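ML032222a iGluR (Mnemiopsis leidyi, PDB 4YKI) binds glycine in the ligand-binding domain of a ctenophore ionotropic glutamate receptor subunit, and probably couples that binding to opening of an ion channel. Local coordinates at residues D91-K99 with S143-K151; I102-I113 with F209-K220. All coordinates share one frame; numbering follows the deposited sequence.

Contact 1 (D91-K99 with S143-K151); sequences DLSTNSARK and SRHPETLLK. With GLY (glycine), chain E.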
loop_
_atom_site.group_PDB
_atom_site.type_symbol
_atom_site.label_atom_id
_atom_site.label_comp_id
_atom_site.label_asym_id
_atom_site.label_seq_id
_atom_site.Cartn_x
_atom_site.Cartn_y
_atom_site.Cartn_z
ATOM N N ASP B 91 13.732 -1.962 1.755
ATOM C CA ASP B 91 12.468 -2.598 1.375
ATOM C C ASP B 91 12.075 -3.589 2.455
ATOM O O ASP B 91 12.318 -4.783 2.339
ATOM C CB ASP B 91 12.590 -3.267 0.010
ATOM C CG ASP B 91 13.694 -4.318 -0.072
ATOM O OD1 ASP B 91 14.840 -4.054 0.364
ATOM O OD2 ASP B 91 13.392 -5.423 -0.630
ATOM N N LEU B 92 11.453 -3.081 3.514
ATOM C CA LEU B 92 11.089 -3.927 4.651
ATOM C C LEU B 92 9.654 -4.407 4.463
ATOM O O LEU B 92 8.702 -3.620 4.529
ATOM C CB LEU B 92 11.238 -3.227 6.003
ATOM C CG LEU B 92 11.147 -4.155 7.218
ATOM C CD1 LEU B 92 12.326 -5.126 7.294
ATOM C CD2 LEU B 92 11.044 -3.344 8.481
ATOM N N SER B 93 9.487 -5.708 4.257
ATOM C CA SER B 93 8.164 -6.268 3.997
ATOM C C SER B 93 7.308 -6.268 5.246
ATOM O O SER B 93 7.781 -6.533 6.356
ATOM C CB SER B 93 8.306 -7.684 3.492
ATOM O OG SER B 93 9.137 -7.669 2.349
ATOM N N THR B 94 6.021 -5.994 5.051
ATOM C CA THR B 94 5.043 -6.016 6.133
ATOM C C THR B 94 4.550 -7.427 6.396
ATOM O O THR B 94 4.044 -8.094 5.478
ATOM C CB THR B 94 3.860 -5.080 5.840
ATOM O OG1 THR B 94 3.259 -5.429 4.587
ATOM C CG2 THR B 94 4.333 -3.643 5.805
ATOM N N ASN B 95 4.725 -7.889 7.641
ATOM C CA ASN B 95 4.128 -9.148 8.095
ATOM C C ASN B 95 3.689 -9.051 9.545
ATOM O O ASN B 95 4.153 -8.208 10.301
ATOM C CB ASN B 95 4.996 -10.396 7.790
ATOM C CG ASN B 95 6.295 -10.461 8.566
ATOM O OD1 ASN B 95 6.303 -10.417 9.787
ATOM N ND2 ASN B 95 7.397 -10.668 7.848
ATOM N N SER B 96 2.750 -9.908 9.905
ATOM C CA SER B 96 2.138 -9.863 11.219
ATOM C C SER B 96 3.138 -10.181 12.339
ATOM O O SER B 96 3.061 -9.619 13.425
ATOM C CB SER B 96 0.931 -10.796 11.277
ATOM O OG SER B 96 -0.133 -10.305 10.469
ATOM N N ALA B 97 4.072 -11.093 12.090
ATOM C CA ALA B 97 5.067 -11.427 13.101
ATOM C C ALA B 97 5.853 -10.155 13.480
ATOM O O ALA B 97 5.989 -9.826 14.648
ATOM C CB ALA B 97 6.011 -12.539 12.612
ATOM N N ARG B 98 6.349 -9.428 12.477
ATOM C CA ARG B 98 7.086 -8.195 12.711
ATOM C C ARG B 98 6.202 -7.147 13.409
ATOM O O ARG B 98 6.653 -6.469 14.312
ATOM C CB ARG B 98 7.653 -7.652 11.386
ATOM C CG ARG B 98 8.862 -8.427 10.906
ATOM C CD ARG B 98 9.234 -8.071 9.485
ATOM N NE ARG B 98 10.428 -8.785 9.074
ATOM C CZ ARG B 98 10.931 -8.738 7.856
ATOM N NH1 ARG B 98 10.365 -8.015 6.904
ATOM N NH2 ARG B 98 12.047 -9.398 7.592
ATOM N N LYS B 99 4.947 -7.040 12.974
ATOM C CA LYS B 99 3.997 -6.080 13.522
ATOM C C LYS B 99 3.736 -6.326 15.006
ATOM O O LYS B 99 3.365 -5.407 15.723
ATOM C CB LYS B 99 2.694 -6.122 12.718
ATOM C CG LYS B 99 1.642 -5.061 13.070
ATOM C CD LYS B 99 2.130 -3.636 12.817
ATOM C CE LYS B 99 1.033 -2.590 13.047
ATOM N NZ LYS B 99 0.663 -2.453 14.486
ATOM N N SER B 143 15.468 -16.272 7.795
ATOM C CA SER B 143 15.231 -15.033 8.552
ATOM C C SER B 143 14.929 -13.840 7.650
ATOM O O SER B 143 15.445 -12.733 7.834
ATOM C CB SER B 143 16.406 -14.744 9.481
ATOM O OG SER B 143 16.526 -15.769 10.460
ATOM N N ARG B 144 14.042 -14.065 6.692
ATOM C CA ARG B 144 13.604 -13.051 5.743
ATOM C C ARG B 144 12.094 -13.266 5.567
ATOM O O ARG B 144 11.571 -14.344 5.877
ATOM C CB ARG B 144 14.383 -13.237 4.432
ATOM C CG ARG B 144 14.171 -12.216 3.331
ATOM C CD ARG B 144 14.861 -12.677 2.058
ATOM N NE ARG B 144 14.487 -11.921 0.857
ATOM C CZ ARG B 144 14.978 -10.741 0.495
ATOM N NH1 ARG B 144 15.863 -10.110 1.247
ATOM N NH2 ARG B 144 14.555 -10.176 -0.633
ATOM N N HIS B 145 11.409 -12.264 5.033
ATOM C CA HIS B 145 9.948 -12.250 4.963
ATOM C C HIS B 145 9.302 -13.448 4.255
ATOM O O HIS B 145 8.349 -13.982 4.780
ATOM C CB HIS B 145 9.535 -10.909 4.376
ATOM C CG HIS B 145 8.120 -10.822 3.951
ATOM N ND1 HIS B 145 7.088 -10.600 4.835
ATOM C CD2 HIS B 145 7.579 -10.882 2.713
ATOM C CE1 HIS B 145 5.965 -10.515 4.143
ATOM N NE2 HIS B 145 6.234 -10.681 2.855
ATOM N N PRO B 146 9.771 -13.858 3.064
ATOM C CA PRO B 146 9.083 -14.989 2.432
ATOM C C PRO B 146 9.046 -16.231 3.329
ATOM O O PRO B 146 8.002 -16.864 3.454
ATOM C CB PRO B 146 9.878 -15.203 1.133
ATOM C CG PRO B 146 10.429 -13.826 0.813
ATOM C CD PRO B 146 10.794 -13.274 2.171
ATOM N N GLU B 147 10.165 -16.574 3.957
ATOM C CA GLU B 147 10.207 -17.685 4.907
ATOM C C GLU B 147 9.142 -17.515 5.993
ATOM O O GLU B 147 8.425 -18.453 6.317
ATOM C CB GLU B 147 11.591 -17.770 5.537
ATOM C CG GLU B 147 11.741 -18.941 6.499
ATOM C CD GLU B 147 13.015 -18.889 7.308
ATOM O OE1 GLU B 147 13.206 -17.884 8.026
ATOM O OE2 GLU B 147 13.810 -19.851 7.238
ATOM N N THR B 148 9.053 -16.318 6.555
ATOM C CA THR B 148 8.073 -16.070 7.604
ATOM C C THR B 148 6.648 -16.278 7.098
ATOM O O THR B 148 5.828 -16.927 7.763
ATOM C CB THR B 148 8.250 -14.657 8.168
ATOM O OG1 THR B 148 9.452 -14.614 8.944
ATOM C CG2 THR B 148 7.101 -14.289 9.078
ATOM N N LEU B 149 6.340 -15.746 5.921
ATOM C CA LEU B 149 4.996 -15.936 5.381
ATOM C C LEU B 149 4.679 -17.384 5.124
ATOM O O LEU B 149 3.570 -17.831 5.410
ATOM C CB LEU B 149 4.770 -15.138 4.105
ATOM C CG LEU B 149 4.636 -13.628 4.227
ATOM C CD1 LEU B 149 4.073 -13.074 2.896
ATOM C CD2 LEU B 149 3.771 -13.235 5.420
ATOM N N LEU B 150 5.613 -18.125 4.552
ATOM C CA LEU B 150 5.346 -19.525 4.275
ATOM C C LEU B 150 5.198 -20.330 5.579
ATOM O O LEU B 150 4.367 -21.231 5.649
ATOM C CB LEU B 150 6.416 -20.127 3.360
ATOM C CG LEU B 150 6.106 -19.953 1.856
ATOM C CD1 LEU B 150 6.036 -18.509 1.406
ATOM C CD2 LEU B 150 7.144 -20.705 1.048
ATOM N N LYS B 151 5.984 -19.986 6.601
ATOM C CA LYS B 151 5.944 -20.713 7.873
ATOM C C LYS B 151 4.716 -20.404 8.724
ATOM O O LYS B 151 4.363 -21.186 9.611
ATOM C CB LYS B 151 7.211 -20.441 8.693
ATOM C CG LYS B 151 8.449 -21.168 8.189
ATOM C CD LYS B 151 8.419 -22.644 8.588
ATOM C CE LYS B 151 8.906 -22.831 10.011
ATOM N NZ LYS B 151 8.852 -24.257 10.445
HETATM N N GLY E . 12.437 -7.601 1.753
HETATM C CA GLY E . 12.862 -8.725 2.619
HETATM C C GLY E . 12.323 -8.649 4.028
HETATM O O GLY E . 12.555 -9.616 4.785
HETATM O OXT GLY E . 11.694 -7.633 4.393
HETATM O O HOH W 1 10.163 -11.943 8.816
#
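Arg-98 and His-145 meet at the carboxylate of the bound glycine. The Arg-98 guanidinium grips it with two nitrogens: NH1 bonds OXT of the ligand at 2.9 Å, and NH2 bonds its O. The backbone N of Ser-93 gives OXT a second, almost straight bond (174°). The backbone N of His-145, in the first turn of helix 145-152, reaches ligand O at 2.9 Å. Each carboxylate oxygen thus takes two N-H groups from the protein. At the other end of the ligand, its N donates to Asp-91 O at 2.9 Å and to Glu-188. Arg-144 lies flat over the glycine, with ligand CA above the centre of its guanidinium. Salt bridges to Glu-17 and Asp-187 hold that group in place. This is the bilobed, periplasmic-binding-protein-like fold of glutamate receptor ligand-binding domains, in which the ligand sits in the cleft between two lobes and touches both. Arg-98 is held in turn. Its NH1 also donates to Ser-93 O, near the guanidinium plane, and its NH2 to Gly-64 O. One shell further out, the Asn-95 amide and the His-145 ring are nearly coplanar, 2° apart. Asn-95 ND2 donates to His-145 ND1 at 3.0 Å, in the ring plane. This bond calls for an unprotonated ND1 and fixes the turn of the ring. With CG opposite the backbone N (chi1 167°), the His-145 ring reaches the Asn-95 amide. Asn-95 is the N-cap of helix 96-99, and its OD1 accepts from Arg-98 N at 2.9 Å. Water 1 joins Asn-95 ND2 to Thr-148 OG1, which it meets at 2.8 Å. Beside it, Thr-148 CG2 packs on Ala-97 CB at 4.1 Å.

Contact 2 (I102-I113 with F209-K220); sequences IDYSFPFMDAGI and FQSFEYAFGLPK. With MG (magnesium ion), chain D.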
loop_
_atom_site.group_PDB
_atom_site.type_symbol
_atom_site.label_atom_id
_atom_site.label_comp_id
_atom_site.label_asym_id
_atom_site.label_seq_id
_atom_site.Cartn_x
_atom_site.Cartn_y
_atom_site.Cartn_z
ATOM N N ILE B 102 7.272 -4.460 16.227
ATOM C CA ILE B 102 7.626 -3.119 15.745
ATOM C C ILE B 102 6.449 -2.512 14.991
ATOM O O ILE B 102 5.463 -3.198 14.717
ATOM C CB ILE B 102 8.875 -3.152 14.797
ATOM C CG1 ILE B 102 8.595 -3.884 13.476
ATOM C CG2 ILE B 102 10.084 -3.758 15.531
ATOM C CD1 ILE B 102 9.549 -3.483 12.337
ATOM N N ASP B 103 6.565 -1.232 14.666
ATOM C CA ASP B 103 5.624 -0.555 13.785
ATOM C C ASP B 103 6.220 -0.432 12.393
ATOM O O ASP B 103 7.430 -0.621 12.173
ATOM C CB ASP B 103 5.293 0.840 14.312
ATOM C CG ASP B 103 4.311 0.828 15.488
ATOM O OD1 ASP B 103 3.700 -0.217 15.796
ATOM O OD2 ASP B 103 4.139 1.909 16.074
ATOM N N TYR B 104 5.347 -0.112 11.448
ATOM C CA TYR B 104 5.743 0.234 10.095
ATOM C C TYR B 104 5.347 1.672 9.801
ATOM O O TYR B 104 4.338 2.166 10.306
ATOM C CB TYR B 104 5.069 -0.673 9.086
ATOM C CG TYR B 104 5.581 -2.082 9.070
ATOM C CD1 TYR B 104 6.725 -2.408 8.353
ATOM C CD2 TYR B 104 4.916 -3.102 9.745
ATOM C CE1 TYR B 104 7.177 -3.702 8.296
ATOM C CE2 TYR B 104 5.353 -4.410 9.687
ATOM C CZ TYR B 104 6.501 -4.694 8.976
ATOM O OH TYR B 104 6.890 -5.996 8.886
ATOM N N SER B 105 6.115 2.304 8.926
ATOM C CA SER B 105 5.727 3.570 8.324
ATOM C C SER B 105 4.598 3.387 7.321
ATOM O O SER B 105 4.257 2.267 6.948
ATOM C CB SER B 105 6.915 4.193 7.588
ATOM O OG SER B 105 7.207 3.498 6.388
ATOM N N PHE B 106 4.057 4.502 6.858
ATOM C CA PHE B 106 3.249 4.501 5.659
ATOM C C PHE B 106 4.001 3.749 4.550
ATOM O O PHE B 106 5.205 3.953 4.381
ATOM C CB PHE B 106 2.965 5.937 5.226
ATOM C CG PHE B 106 1.922 6.030 4.156
ATOM C CD1 PHE B 106 0.576 5.964 4.478
ATOM C CD2 PHE B 106 2.281 6.121 2.822
ATOM C CE1 PHE B 106 -0.391 5.999 3.498
ATOM C CE2 PHE B 106 1.311 6.157 1.836
ATOM C CZ PHE B 106 -0.017 6.096 2.177
ATOM N N PRO B 107 3.314 2.884 3.805
ATOM C CA PRO B 107 4.064 2.033 2.876
ATOM C C PRO B 107 4.275 2.687 1.525
ATOM O O PRO B 107 3.527 3.605 1.167
ATOM C CB PRO B 107 3.161 0.803 2.751
ATOM C CG PRO B 107 1.790 1.309 2.930
ATOM C CD PRO B 107 1.908 2.445 3.932
ATOM N N PHE B 108 5.249 2.192 0.767
ATOM C CA PHE B 108 5.575 2.783 -0.521
ATOM C C PHE B 108 5.564 1.845 -1.733
ATOM O O PHE B 108 5.769 2.315 -2.837
ATOM C CB PHE B 108 6.909 3.555 -0.440
ATOM C CG PHE B 108 8.128 2.700 -0.142
ATOM C CD1 PHE B 108 8.886 2.154 -1.179
ATOM C CD2 PHE B 108 8.550 2.477 1.163
ATOM C CE1 PHE B 108 10.025 1.380 -0.914
ATOM C CE2 PHE B 108 9.685 1.711 1.433
ATOM C CZ PHE B 108 10.412 1.150 0.393
ATOM N N MET B 109 5.289 0.557 -1.567
ATOM C CA MET B 109 5.272 -0.355 -2.724
ATOM C C MET B 109 4.553 -1.668 -2.431
ATOM O O MET B 109 4.955 -2.438 -1.573
ATOM C CB MET B 109 6.703 -0.663 -3.179
ATOM C CG MET B 109 6.770 -1.467 -4.453
ATOM S SD MET B 109 8.455 -1.752 -5.038
ATOM C CE MET B 109 8.990 -0.110 -5.354
ATOM N N ASP B 110 3.512 -1.973 -3.193
ATOM C CA ASP B 110 2.868 -3.279 -3.130
ATOM C C ASP B 110 3.844 -4.324 -3.639
ATOM O O ASP B 110 4.560 -4.098 -4.598
ATOM C CB ASP B 110 1.604 -3.329 -4.044
ATOM C CG ASP B 110 0.306 -2.859 -3.374
ATOM O OD1 ASP B 110 0.340 -2.211 -2.305
ATOM O OD2 ASP B 110 -0.760 -3.122 -3.990
ATOM N N ALA B 111 3.816 -5.485 -3.012
ATOM C CA ALA B 111 4.648 -6.598 -3.433
ATOM C C ALA B 111 3.933 -7.908 -3.134
ATOM O O ALA B 111 3.005 -7.974 -2.311
ATOM C CB ALA B 111 6.012 -6.552 -2.734
ATOM N N GLY B 112 4.367 -8.941 -3.837
ATOM C CA GLY B 112 3.885 -10.284 -3.630
ATOM C C GLY B 112 5.046 -11.250 -3.570
ATOM O O GLY B 112 6.186 -10.906 -3.893
ATOM N N ILE B 113 4.746 -12.467 -3.123
ATOM C CA ILE B 113 5.690 -13.572 -3.211
ATOM C C ILE B 113 5.703 -14.110 -4.632
ATOM O O ILE B 113 4.648 -14.284 -5.255
ATOM C CB ILE B 113 5.347 -14.690 -2.194
ATOM C CG1 ILE B 113 5.359 -14.154 -0.754
ATOM C CG2 ILE B 113 6.301 -15.867 -2.329
ATOM C CD1 ILE B 113 6.687 -13.534 -0.336
ATOM N N PHE B 209 1.726 -14.670 -5.341
ATOM C CA PHE B 209 0.749 -14.922 -4.292
ATOM C C PHE B 209 1.149 -14.195 -3.018
ATOM O O PHE B 209 2.316 -13.857 -2.854
ATOM C CB PHE B 209 0.552 -16.424 -4.046
ATOM C CG PHE B 209 1.811 -17.175 -3.677
ATOM C CD1 PHE B 209 2.747 -17.520 -4.640
ATOM C CD2 PHE B 209 2.023 -17.583 -2.370
ATOM C CE1 PHE B 209 3.884 -18.216 -4.299
ATOM C CE2 PHE B 209 3.170 -18.293 -2.032
ATOM C CZ PHE B 209 4.079 -18.611 -2.998
ATOM N N GLN B 210 0.174 -13.972 -2.144
ATOM C CA GLN B 210 0.302 -13.124 -0.958
ATOM C C GLN B 210 0.369 -11.649 -1.368
ATOM O O GLN B 210 0.897 -11.289 -2.426
ATOM C CB GLN B 210 1.518 -13.450 -0.073
ATOM C CG GLN B 210 1.530 -14.806 0.598
ATOM C CD GLN B 210 0.535 -14.924 1.751
ATOM O OE1 GLN B 210 0.207 -13.952 2.458
ATOM N NE2 GLN B 210 0.036 -16.127 1.936
ATOM N N SER B 211 -0.193 -10.811 -0.521
ATOM C CA SER B 211 -0.208 -9.380 -0.717
ATOM C C SER B 211 0.396 -8.702 0.477
ATOM O O SER B 211 -0.077 -8.906 1.595
ATOM C CB SER B 211 -1.660 -8.946 -0.852
ATOM O OG SER B 211 -1.789 -7.547 -0.874
ATOM N N PHE B 212 1.402 -7.859 0.247
ATOM C CA PHE B 212 2.047 -7.115 1.320
ATOM C C PHE B 212 2.663 -5.829 0.753
ATOM O O PHE B 212 2.502 -5.527 -0.424
ATOM C CB PHE B 212 3.059 -8.001 2.076
ATOM C CG PHE B 212 4.166 -8.537 1.217
ATOM C CD1 PHE B 212 4.010 -9.712 0.534
ATOM C CD2 PHE B 212 5.368 -7.855 1.099
ATOM C CE1 PHE B 212 5.009 -10.205 -0.266
ATOM C CE2 PHE B 212 6.372 -8.334 0.288
ATOM C CZ PHE B 212 6.185 -9.520 -0.396
ATOM N N GLU B 213 3.314 -5.073 1.623
ATOM C CA GLU B 213 3.918 -3.791 1.285
ATOM C C GLU B 213 5.384 -3.806 1.642
ATOM O O GLU B 213 5.819 -4.535 2.540
ATOM C CB GLU B 213 3.318 -2.696 2.157
ATOM C CG GLU B 213 1.885 -2.399 1.910
ATOM C CD GLU B 213 1.649 -1.566 0.670
ATOM O OE1 GLU B 213 2.624 -1.111 0.014
ATOM O OE2 GLU B 213 0.454 -1.315 0.366
ATOM N N TYR B 214 6.140 -2.935 0.982
ATOM C CA TYR B 214 7.388 -2.436 1.505
ATOM C C TYR B 214 7.145 -1.118 2.244
ATOM O O TYR B 214 6.414 -0.242 1.774
ATOM C CB TYR B 214 8.413 -2.196 0.384
ATOM C CG TYR B 214 8.900 -3.435 -0.312
ATOM C CD1 TYR B 214 9.094 -4.622 0.384
ATOM C CD2 TYR B 214 9.190 -3.414 -1.659
ATOM C CE1 TYR B 214 9.578 -5.768 -0.273
ATOM C CE2 TYR B 214 9.686 -4.522 -2.304
ATOM C CZ TYR B 214 9.870 -5.697 -1.623
ATOM O OH TYR B 214 10.348 -6.772 -2.324
ATOM N N ALA B 215 7.747 -1.002 3.419
ATOM C CA ALA B 215 7.657 0.175 4.235
ATOM C C ALA B 215 8.970 0.293 4.998
ATOM O O ALA B 215 9.872 -0.539 4.830
ATOM C CB ALA B 215 6.477 0.066 5.188
ATOM N N PHE B 216 9.112 1.344 5.798
ATOM C CA PHE B 216 10.229 1.430 6.733
ATOM C C PHE B 216 9.748 0.880 8.090
ATOM O O PHE B 216 8.548 0.898 8.413
ATOM C CB PHE B 216 10.720 2.882 6.865
ATOM C CG PHE B 216 11.439 3.437 5.648
ATOM C CD1 PHE B 216 11.816 2.658 4.575
ATOM C CD2 PHE B 216 11.757 4.776 5.623
ATOM C CE1 PHE B 216 12.485 3.215 3.489
ATOM C CE2 PHE B 216 12.430 5.331 4.535
ATOM C CZ PHE B 216 12.793 4.525 3.488
ATOM N N GLY B 217 10.694 0.399 8.892
ATOM C CA GLY B 217 10.383 -0.090 10.231
ATOM C C GLY B 217 10.678 0.945 11.299
ATOM O O GLY B 217 11.676 1.653 11.210
ATOM N N LEU B 218 9.794 1.053 12.287
ATOM C CA LEU B 218 9.913 2.009 13.371
ATOM C C LEU B 218 9.666 1.315 14.697
ATOM O O LEU B 218 8.815 0.442 14.779
ATOM C CB LEU B 218 8.882 3.135 13.214
ATOM C CG LEU B 218 9.205 4.096 12.057
ATOM C CD1 LEU B 218 7.974 4.849 11.553
ATOM C CD2 LEU B 218 10.289 5.051 12.484
ATOM N N PRO B 219 10.376 1.716 15.756
ATOM C CA PRO B 219 10.068 1.097 17.048
ATOM C C PRO B 219 8.721 1.578 17.556
ATOM O O PRO B 219 8.314 2.692 17.252
ATOM C CB PRO B 219 11.201 1.586 17.952
ATOM C CG PRO B 219 11.614 2.853 17.365
ATOM C CD PRO B 219 11.349 2.810 15.888
ATOM N N LYS B 220 8.032 0.751 18.331
ATOM C CA LYS B 220 6.804 1.170 18.973
ATOM C C LYS B 220 7.122 2.389 19.831
ATOM O O LYS B 220 8.205 2.503 20.429
ATOM C CB LYS B 220 6.204 0.030 19.798
ATOM C CG LYS B 220 5.660 -1.092 18.922
ATOM C CD LYS B 220 5.051 -2.200 19.759
ATOM C CE LYS B 220 4.359 -3.234 18.895
ATOM N NZ LYS B 220 3.464 -4.129 19.666
HETATM MG MG MG D . -0.320 -0.491 -1.356
HETATM O O HOH W 2 6.100 3.826 16.032
HETATM O O HOH W 3 1.522 0.459 -1.750
HETATM O O HOH W 4 -2.144 -1.353 -0.747
#
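Met-109 runs alongside Tyr-214, both leaving the sheet in the same direction. SD sits at the edge of the Tyr-214 ring, 3.8 Å from CD2, a Met-aromatic contact. Strands 109-118 and 202-218 form an antiparallel ladder, with a beta bulge after Ala-111. A second, separate ladder pairs strand 103-104 with the same long strand. The methyl of Ala-111 lies over one face of the Tyr-214 ring and touches Phe-212 CE2 at 3.5 Å. Phe-212 CG sits between its backbone N and carbonyl carbon (chi1 60°), which folds the ring back over the neighbouring strand, with Ala-111 O over one face. Its rim meets Ile-113 CD1 at 3.7 Å. A serine in place of Phe-212 would probably leave a gap beside Ala-111 and Ile-113 and leave His-145 without its ring neighbour. Ile-113 CG2 makes a CH-pi contact over one face of the Phe-209 ring. Tyr-214 CB packs over the Phe-108 ring, and the planes of Phe-108 and Phe-216 are 71° apart. Asp-110 and Glu-213 project from the other side of the ladder, their carboxylate planes 65° apart. A magnesium ion joins them with the same two residues of the second subunit, whose Arg-236 also partners Glu-213. Asp-110 OD1 and Glu-213 OE2 each bind the metal at 2.1 Å, and water 3, another of its ligands, donates to Glu-213 OE1 at 2.6 Å.

Overall arrangement
The centres of contact 1 and contact 2 lie about 9 Å apart, and both reach the same sheet, contact 1 through strand 91-93. That strand runs antiparallel to strand 202-218, and Thr-94 N probably donates to Glu-213 O (2.9 Å). Contact 1 holds most of the glycine pocket. Contact 2 adds Tyr-214, whose side chain is about 4 Å from the ligand and whose CE1 packs on Ser-93 OG at 3.3 Å. Tyr-104 OH also reaches across, to Asn-95 N. The magnesium ion of contact 2 is about 9 Å from the side chain of Thr-94. Both contacts touch the second subunit, contact 1 through residues such as Asn-95, Ser-96, Lys-99 and Leu-149.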